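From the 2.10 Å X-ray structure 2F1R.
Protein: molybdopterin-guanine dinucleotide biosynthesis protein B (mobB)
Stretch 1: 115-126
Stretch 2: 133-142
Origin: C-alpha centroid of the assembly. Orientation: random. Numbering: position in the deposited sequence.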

# COMPACT_ATOMS: atom_id res chain seq x y z
N VAL A 115 1.52 4.78 29.26
CA VAL A 115 2.20 3.87 30.17
C VAL A 115 1.28 3.40 31.31
O VAL A 115 0.27 4.02 31.61
CB VAL A 115 3.48 4.47 30.77
CG1 VAL A 115 4.56 4.58 29.70
CG2 VAL A 115 3.22 5.84 31.45
N LYS A 116 1.65 2.27 31.88
CA LYS A 116 1.03 1.77 33.09
C LYS A 116 1.51 2.48 34.37
O LYS A 116 0.73 2.86 35.24
CB LYS A 116 1.32 0.26 33.23
CG LYS A 116 0.46 -0.36 34.37
CD LYS A 116 -1.00 -0.64 33.93
CE LYS A 116 -1.70 -1.50 34.95
NZ LYS A 116 -0.56 -2.11 35.71
N LYS A 117 2.81 2.64 34.48
CA LYS A 117 3.44 3.23 35.67
C LYS A 117 4.07 4.53 35.29
O LYS A 117 4.70 4.60 34.24
CB LYS A 117 4.56 2.30 36.16
CG LYS A 117 4.20 0.84 36.31
CD LYS A 117 5.49 0.04 36.50
CE LYS A 117 5.21 -1.46 36.46
NZ LYS A 117 3.84 -1.80 35.86
N PRO A 118 3.99 5.55 36.15
CA PRO A 118 4.55 6.89 35.82
C PRO A 118 6.07 6.91 35.50
O PRO A 118 6.49 7.64 34.62
CB PRO A 118 4.25 7.74 37.06
CG PRO A 118 3.31 6.92 37.91
CD PRO A 118 3.45 5.48 37.53
N GLU A 119 6.86 6.06 36.17
CA GLU A 119 8.32 6.00 36.00
C GLU A 119 8.77 5.44 34.63
O GLU A 119 9.91 5.68 34.23
CB GLU A 119 8.96 5.20 37.14
CG GLU A 119 8.50 3.66 37.21
CD GLU A 119 7.35 3.37 38.22
OE1 GLU A 119 6.29 4.06 38.22
OE2 GLU A 119 7.51 2.44 39.02
N GLU A 120 7.87 4.73 33.92
CA GLU A 120 8.13 4.31 32.53
C GLU A 120 8.25 5.50 31.56
O GLU A 120 8.80 5.35 30.48
CB GLU A 120 7.03 3.36 32.01
CG GLU A 120 6.87 2.06 32.83
CD GLU A 120 5.65 1.19 32.45
OE1 GLU A 120 4.57 1.63 32.04
OE2 GLU A 120 5.74 -0.01 32.63
N VAL A 121 7.74 6.67 31.94
CA VAL A 121 7.79 7.88 31.07
C VAL A 121 9.22 8.22 30.67
O VAL A 121 9.47 8.65 29.53
CB VAL A 121 7.12 9.15 31.73
CG1 VAL A 121 7.30 10.43 30.80
CG2 VAL A 121 5.64 8.90 31.99
N GLU A 122 10.17 7.94 31.58
CA GLU A 122 11.57 8.32 31.40
C GLU A 122 12.23 7.66 30.20
O GLU A 122 13.25 8.11 29.75
CB GLU A 122 12.38 8.05 32.69
CG GLU A 122 12.09 9.04 33.83
CD GLU A 122 12.34 10.50 33.42
OE1 GLU A 122 13.50 10.83 33.06
OE2 GLU A 122 11.37 11.30 33.43
N HIS A 123 11.64 6.60 29.70
CA HIS A 123 12.21 5.79 28.62
C HIS A 123 11.74 6.23 27.25
O HIS A 123 12.12 5.62 26.25
CB HIS A 123 11.81 4.33 28.80
CG HIS A 123 12.55 3.67 29.90
ND1 HIS A 123 13.88 3.34 29.79
CD2 HIS A 123 12.18 3.37 31.17
CE1 HIS A 123 14.29 2.83 30.94
NE2 HIS A 123 13.28 2.86 31.80
N PHE A 124 10.91 7.28 27.22
CA PHE A 124 10.34 7.81 25.99
C PHE A 124 10.62 9.28 25.74
O PHE A 124 9.82 9.96 25.13
CB PHE A 124 8.83 7.48 25.91
CG PHE A 124 8.55 5.99 26.03
CD1 PHE A 124 8.66 5.16 24.92
CD2 PHE A 124 8.27 5.41 27.29
CE1 PHE A 124 8.46 3.77 25.04
CE2 PHE A 124 8.07 4.02 27.41
CZ PHE A 124 8.17 3.20 26.28
N ARG A 125 11.80 9.75 26.18
CA ARG A 125 12.24 11.12 26.01
C ARG A 125 13.01 11.43 24.72
O ARG A 125 13.72 12.43 24.67
CB ARG A 125 13.10 11.55 27.23
CG ARG A 125 12.39 11.44 28.56
CD ARG A 125 13.13 12.11 29.77
NE ARG A 125 12.11 12.28 30.81
CZ ARG A 125 11.29 13.35 30.94
NH1 ARG A 125 11.43 14.41 30.15
NH2 ARG A 125 10.35 13.37 31.89
N GLN A 126 12.89 10.60 23.69
CA GLN A 126 13.65 10.82 22.44
C GLN A 126 13.11 11.98 21.57
O GLN A 126 13.82 12.52 20.72
CB GLN A 126 13.68 9.53 21.61
CG GLN A 126 14.29 8.30 22.37
CD GLN A 126 13.24 7.46 23.09
OE1 GLN A 126 12.08 7.87 23.24
NE2 GLN A 126 13.65 6.28 23.56
N VAL A 133 -0.43 9.51 28.86
CA VAL A 133 -1.68 8.79 29.17
C VAL A 133 -1.39 7.69 30.22
O VAL A 133 -0.63 6.78 29.98
CB VAL A 133 -2.34 8.25 27.93
CG1 VAL A 133 -3.60 7.48 28.27
CG2 VAL A 133 -2.66 9.41 26.98
N CYS A 134 -2.01 7.82 31.38
CA CYS A 134 -1.72 6.95 32.51
C CYS A 134 -2.89 7.04 33.50
O CYS A 134 -3.39 8.13 33.80
CB CYS A 134 -0.42 7.40 33.17
SG CYS A 134 0.12 6.27 34.47
N ASP A 135 -3.36 5.90 33.97
CA ASP A 135 -4.45 5.91 34.99
C ASP A 135 -4.10 6.57 36.33
O ASP A 135 -4.96 7.10 37.03
CB ASP A 135 -5.02 4.50 35.16
CG ASP A 135 -6.00 4.14 34.04
OD1 ASP A 135 -6.69 5.05 33.51
OD2 ASP A 135 -6.12 2.96 33.70
N GLU A 136 -2.83 6.52 36.66
CA GLU A 136 -2.25 7.19 37.81
C GLU A 136 -1.70 8.55 37.35
O GLU A 136 -1.04 8.65 36.30
CB GLU A 136 -1.10 6.33 38.34
CG GLU A 136 -0.58 6.81 39.67
CD GLU A 136 0.64 6.03 40.18
OE1 GLU A 136 1.22 6.58 41.13
OE2 GLU A 136 1.03 4.95 39.63
N ARG A 137 -1.99 9.58 38.13
CA ARG A 137 -1.43 10.90 37.86
C ARG A 137 0.07 10.90 37.69
O ARG A 137 0.82 10.25 38.41
CB ARG A 137 -1.90 11.93 38.91
CG ARG A 137 -1.00 13.15 39.11
CD ARG A 137 -1.59 14.12 40.21
NE ARG A 137 -2.74 14.86 39.67
CZ ARG A 137 -2.61 15.97 38.94
NH1 ARG A 137 -1.37 16.46 38.72
NH2 ARG A 137 -3.69 16.59 38.45
N VAL A 138 0.50 11.65 36.67
CA VAL A 138 1.89 11.80 36.33
C VAL A 138 2.26 13.30 36.48
O VAL A 138 1.47 14.17 36.11
CB VAL A 138 2.09 11.26 34.88
CG1 VAL A 138 3.27 11.87 34.19
CG2 VAL A 138 2.19 9.67 34.90
N ASP A 139 3.45 13.59 37.02
CA ASP A 139 3.94 14.98 37.15
C ASP A 139 4.78 15.45 35.97
O ASP A 139 5.52 14.68 35.36
CB ASP A 139 4.80 15.11 38.42
CG ASP A 139 4.02 14.73 39.69
OD1 ASP A 139 2.87 15.23 39.89
OD2 ASP A 139 4.58 13.94 40.49
N GLY A 140 4.68 16.74 35.69
CA GLY A 140 5.64 17.40 34.82
C GLY A 140 5.20 17.40 33.37
O GLY A 140 5.94 17.89 32.53
N HIS A 141 4.00 16.87 33.11
CA HIS A 141 3.43 16.75 31.75
C HIS A 141 1.93 16.88 31.76
O HIS A 141 1.27 16.51 32.74
CB HIS A 141 3.74 15.36 31.15
CG HIS A 141 5.19 15.04 31.07
ND1 HIS A 141 6.00 15.57 30.09
CD2 HIS A 141 5.97 14.27 31.85
CE1 HIS A 141 7.23 15.12 30.27
NE2 HIS A 141 7.24 14.33 31.33
N LYS A 142 1.39 17.34 30.63
CA LYS A 142 -0.04 17.25 30.36
C LYS A 142 -0.49 15.78 30.54
O LYS A 142 0.16 14.87 30.03
CB LYS A 142 -0.33 17.75 28.95
CG LYS A 142 -1.77 17.89 28.63
CD LYS A 142 -2.23 19.33 28.76
CE LYS A 142 -3.76 19.39 29.02
NZ LYS A 142 -4.54 19.57 27.78
O HOH W 1 0.16 2.90 37.99

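Stretch 1 opens with extended backbone angles at Val115 (phi/psi -133/158) and winds into a 3-10 segment spanning Pro118 to His123, whereas stretch 2 contains no regular helix or strand of its own. The backbones draw close at two places, with CA atoms 5.5 Å apart at Val115 and Cys134 and 5.6 Å apart at Pro118 and Val138. At the first, Val115 N donates to Val133 O (3.0 Å, 159°), a well-aligned bond and the only direct backbone hydrogen bond between the stretches. Val115 O also lies 3.3 Å from Val133 O, but two carbonyl oxygens are both acceptors and cannot bond to each other. Past this point the contact depends mainly on side chains and on one bridging water.

The 3-10 segment is held by i to i+3 backbone bonds, among them Val121 N to Pro118 O (3.1 Å) and His123 N to Glu120 O (3.2 Å). Its start is tied down by Glu120, whose OE1 accepts from Lys117 N (3.2 Å, nearly linear) and, weakly, from Lys116 N (3.0 Å). Spaced three residues apart, Pro118 and Val121 both direct their CA-to-CB bonds toward stretch 2.

Cys134 sits beside the turn that leads into this segment. Its SG lies 3.5 Å from Lys116 O and 3.6 Å from Val115 O, and its CB packs 4.3 Å from Val115 CG2. Within stretch 2, Glu136 N donates a weak, long hydrogen bond to Cys134 SG (3.7 Å).

Pro118 has the largest area covered by the other stretch, 74 Å². Its CB meets Val138 CG2 at 3.6 Å, an apolar contact that covers part of the rigid pyrrolidine ring, while its CD lies 3.2 Å from Glu136 OE2. That carboxylate is carried up to the ring by an extended side chain (chi1 and chi2 both t). Water 1 links it to the opposite stretch, donating to Glu136 OE2 and to Lys116 O, each at 2.8 Å. With both of its hydrogens used this way, the water joins two acceptors that could not bond directly.

Farther along, Val121 extends the apolar patch. Its CG2 is 4.4 Å from Val138 CG1, a looser contact than that of Pro118, and its CG1 comes within 3.9 Å of His141 NE2. Val138 therefore touches both Pro118 and Val121, using CG2 for its closest approach to the former and CG1 for the latter.

His141, its CA-to-CB bond toward stretch 1, ends the interface with a polar contact. Arg125 NH2 donates to His141 NE2 over 3.3 Å at 127°, a weak bond that meets the imidazole at its edge, where the nitrogen lone pair lies. Arg125 starts out sideways, yet its long side chain brings the guanidinium nearer to stretch 2. The same NH2 forms a salt bridge with Glu122 OE2 (2.8 Å), and Arg125 NE adds a weak bond to that oxygen (2.9 Å), so the carboxylate helps hold the guanidinium beside the histidine.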